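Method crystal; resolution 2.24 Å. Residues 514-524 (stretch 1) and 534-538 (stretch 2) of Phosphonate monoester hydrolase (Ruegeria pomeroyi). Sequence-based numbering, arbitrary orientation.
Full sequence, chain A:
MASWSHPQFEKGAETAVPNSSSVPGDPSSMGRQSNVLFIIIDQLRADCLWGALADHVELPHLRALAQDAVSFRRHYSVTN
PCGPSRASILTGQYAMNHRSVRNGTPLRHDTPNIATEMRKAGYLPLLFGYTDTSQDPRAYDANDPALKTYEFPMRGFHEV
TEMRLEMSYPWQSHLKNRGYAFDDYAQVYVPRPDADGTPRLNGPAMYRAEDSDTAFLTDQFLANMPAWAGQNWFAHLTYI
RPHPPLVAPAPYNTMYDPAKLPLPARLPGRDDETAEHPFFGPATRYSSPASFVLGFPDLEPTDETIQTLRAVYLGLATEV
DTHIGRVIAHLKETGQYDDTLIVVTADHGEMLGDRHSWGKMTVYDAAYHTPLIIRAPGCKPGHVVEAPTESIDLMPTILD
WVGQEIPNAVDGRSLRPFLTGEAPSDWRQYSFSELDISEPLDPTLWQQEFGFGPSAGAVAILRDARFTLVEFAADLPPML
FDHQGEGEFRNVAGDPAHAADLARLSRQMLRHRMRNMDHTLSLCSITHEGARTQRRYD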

# COMPACT_ATOMS: atom_id res chain seq x y z
N MET A 514 26.30 15.90 -6.14
CA MET A 514 26.81 14.74 -5.38
C MET A 514 26.50 14.84 -3.89
O MET A 514 26.26 13.81 -3.26
N ARG A 515 26.46 16.07 -3.32
CA ARG A 515 26.15 16.29 -1.90
C ARG A 515 24.66 16.32 -1.60
O ARG A 515 24.26 16.23 -0.44
N ASN A 516 23.83 16.46 -2.64
CA ASN A 516 22.38 16.53 -2.48
C ASN A 516 21.65 15.51 -3.34
O ASN A 516 20.71 15.87 -4.06
N MET A 517 22.04 14.22 -3.23
CA MET A 517 21.34 13.12 -3.89
C MET A 517 20.19 12.72 -2.97
O MET A 517 20.15 13.21 -1.84
N ASP A 518 19.24 11.88 -3.45
CA ASP A 518 18.06 11.48 -2.67
C ASP A 518 18.38 10.91 -1.27
O ASP A 518 18.93 9.82 -1.17
N HIS A 519 18.01 11.66 -0.21
CA HIS A 519 18.27 11.27 1.20
C HIS A 519 17.10 10.54 1.92
O HIS A 519 17.18 10.36 3.14
N THR A 520 16.06 10.11 1.18
CA THR A 520 14.90 9.38 1.74
C THR A 520 15.32 8.22 2.67
O THR A 520 14.83 8.16 3.79
N LEU A 521 16.24 7.34 2.20
CA LEU A 521 16.72 6.18 2.95
C LEU A 521 18.26 6.06 3.02
O LEU A 521 18.75 5.16 3.70
N SER A 522 19.02 6.96 2.35
CA SER A 522 20.49 6.91 2.32
C SER A 522 21.22 7.10 3.67
O SER A 522 22.40 6.78 3.77
N LEU A 523 20.52 7.62 4.69
CA LEU A 523 21.06 7.81 6.04
C LEU A 523 20.51 6.79 7.02
O LEU A 523 20.86 6.83 8.21
N CYS A 524 19.68 5.87 6.53
CA CYS A 524 19.15 4.75 7.31
C CYS A 524 20.16 3.59 7.16
O CYS A 524 20.84 3.51 6.13
N GLN A 534 20.09 8.14 10.91
CA GLN A 534 21.00 9.24 11.21
C GLN A 534 20.36 10.52 10.69
O GLN A 534 19.91 10.55 9.54
N ARG A 535 20.27 11.55 11.54
CA ARG A 535 19.70 12.88 11.25
C ARG A 535 20.57 13.59 10.21
O ARG A 535 21.79 13.63 10.37
N ARG A 536 19.95 14.12 9.13
CA ARG A 536 20.66 14.77 8.03
C ARG A 536 21.30 16.09 8.42
O ARG A 536 22.48 16.34 8.11
N TYR A 537 20.50 16.94 9.06
CA TYR A 537 20.92 18.26 9.44
C TYR A 537 21.23 18.49 10.90
O TYR A 537 20.39 18.35 11.80
N ASP A 538 22.52 18.79 11.08
CA ASP A 538 23.36 19.12 12.22
C ASP A 538 22.68 19.52 13.52
O ASP A 538 21.72 20.32 13.47
OXT ASP A 538 23.16 19.08 14.59

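A chain terminus without regular secondary structure can still pack against a neighbouring loop through one long side chain. The last residues of this phosphonate monoester hydrolase illustrate the principle: the contact buries 319 Å² in total, and Arg536 contributes the largest share.

The segment enters at Gln534 through its backbone. Gln534 N donates a hydrogen bond to Leu523 O at 3.1 Å; Leu523 lies within a type I turn from Leu521 to Cys524, closed by Cys524 N and Leu521 O, also 3.1 Å apart. The Gln534 side chain, with chi1 t and chi2 p, leaves CA sideways and its end leads away, so its aliphatic root does the packing, Gln534 CB lying 4.3 Å from Leu523 CB.

Arg535 points away from the loop, and its extended start (chi1 and chi2 both t) carries the guanidinium outward. There Arg535 NH2 forms a long salt bridge, 3.9 Å, with Asp538 OXT, of the C-terminal carboxylate.

Arg536 turns the other way, toward the loop, and chi1, chi2 and chi3 are all t, giving the chain its full reach. Leu523, itself pointing toward stretch 2 in an m, t rotamer, covers the root: Leu523 CD1 is 3.6 Å from Arg536 CA and 3.7 Å from Arg536 CB. Further out, the Arg536 guanidinium lies flat on the imidazole of His519, with centres 3.7 Å apart and planes inclined by only 12°. Arg536 CD joins in off-centre, 4.0 Å from the centroid of the His519 ring. A planar cation can thus cover a ring face while its N-H groups remain available around its edge. Asn516 OD1 sits at that edge, near the guanidinium plane and 3.2 Å from Arg536 NH2; the Asn516 side chain, chi1 m, starts sideways but ends nearer to stretch 2. A water oxygen accepts from His519 N at 2.9 Å and, weakly, from Arg536 NH1 at 3.4 Å, linking the loop backbone to the arginine. Both NH1 and NH2 also find partners elsewhere in the structure.

The stacking platform is also bonded within its own loop. His519, chi1 m, points toward stretch 2, and His519 ND1 donates to Met517 O at 2.6 Å, a bond consistent with the ring's orientation, one face against the guanidinium.

Tyr537, also chi1 m, adds a marginal contact: its CB points sideways, but the phenol end comes nearer, bringing Tyr537 OH to 4.1 Å from Asn516 OD1. Asp538 makes no contact with the loop.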

# COMPACT_ATOMS: atom_id res chain seq x y z
CB MET A 514 28.33 14.56 -5.59
CG MET A 514 28.71 14.29 -7.03
SD MET A 514 30.49 14.14 -7.28
CE MET A 514 30.78 12.46 -6.71
CB ARG A 515 26.80 17.56 -1.38
CG ARG A 515 28.30 17.46 -1.15
CD ARG A 515 28.86 18.86 -1.04
NE ARG A 515 30.30 18.87 -0.83
CZ ARG A 515 31.06 19.96 -0.90
NH1 ARG A 515 30.52 21.14 -1.19
NH2 ARG A 515 32.37 19.87 -0.69
CB ASN A 516 21.85 17.98 -2.68
CG ASN A 516 22.46 19.00 -1.75
OD1 ASN A 516 22.01 19.21 -0.63
ND2 ASN A 516 23.58 19.57 -2.18
CB MET A 517 22.27 11.93 -4.15
CG MET A 517 23.11 12.09 -5.39
SD MET A 517 24.08 10.61 -5.68
CE MET A 517 25.48 10.95 -4.71
CB ASP A 518 17.16 10.53 -3.48
CG ASP A 518 15.71 10.48 -3.01
OD1 ASP A 518 15.46 10.67 -1.80
OD2 ASP A 518 14.83 10.22 -3.84
CB HIS A 519 18.70 12.50 2.03
CG HIS A 519 20.14 12.85 1.90
ND1 HIS A 519 20.67 13.35 0.73
CD2 HIS A 519 21.12 12.83 2.84
CE1 HIS A 519 21.93 13.61 0.98
NE2 HIS A 519 22.26 13.28 2.23
CB THR A 520 13.90 8.98 0.63
OG1 THR A 520 13.55 10.14 -0.10
CG2 THR A 520 12.62 8.34 1.19
CB LEU A 521 16.13 4.87 2.39
CG LEU A 521 14.60 4.70 2.38
CD1 LEU A 521 14.18 3.65 1.36
CD2 LEU A 521 14.08 4.35 3.75
CB SER A 522 21.08 7.80 1.24
OG SER A 522 20.96 9.18 1.55
CB LEU A 523 20.88 9.26 6.54
CG LEU A 523 21.66 10.33 5.79
CD1 LEU A 523 21.33 11.69 6.31
CD2 LEU A 523 23.18 10.08 5.83
CB CYS A 524 17.75 4.35 6.85
SG CYS A 524 16.98 3.04 7.83
CB GLN A 534 22.38 9.00 10.56
CG GLN A 534 23.48 10.01 10.91
CD GLN A 534 23.80 10.08 12.40
OE1 GLN A 534 24.27 9.12 13.02
NE2 GLN A 534 23.56 11.25 12.99
CB ARG A 535 19.63 13.69 12.56
CG ARG A 535 18.81 14.95 12.47
CD ARG A 535 18.28 15.34 13.85
NE ARG A 535 19.09 16.38 14.49
CZ ARG A 535 18.63 17.58 14.86
NH1 ARG A 535 17.36 17.90 14.64
NH2 ARG A 535 19.43 18.46 15.43
CB ARG A 536 19.74 14.96 6.80
CG ARG A 536 20.49 15.40 5.55
CD ARG A 536 19.54 15.71 4.42
NE ARG A 536 20.21 16.40 3.31
CZ ARG A 536 19.71 16.52 2.09
NH1 ARG A 536 18.52 15.99 1.80
NH2 ARG A 536 20.39 17.15 1.14
CB TYR A 537 20.05 19.33 8.78
CG TYR A 537 20.23 19.41 7.28
CD1 TYR A 537 21.46 19.74 6.71
CD2 TYR A 537 19.15 19.22 6.42
CE1 TYR A 537 21.61 19.88 5.34
CE2 TYR A 537 19.28 19.37 5.04
CZ TYR A 537 20.52 19.71 4.50
OH TYR A 537 20.68 19.84 3.15
CB ASP A 538 24.38 20.19 11.76
CG ASP A 538 24.53 20.25 10.25
OD1 ASP A 538 24.91 19.21 9.64
OD2 ASP A 538 24.17 21.29 9.65
O HOH W 1 16.98 14.30 -0.73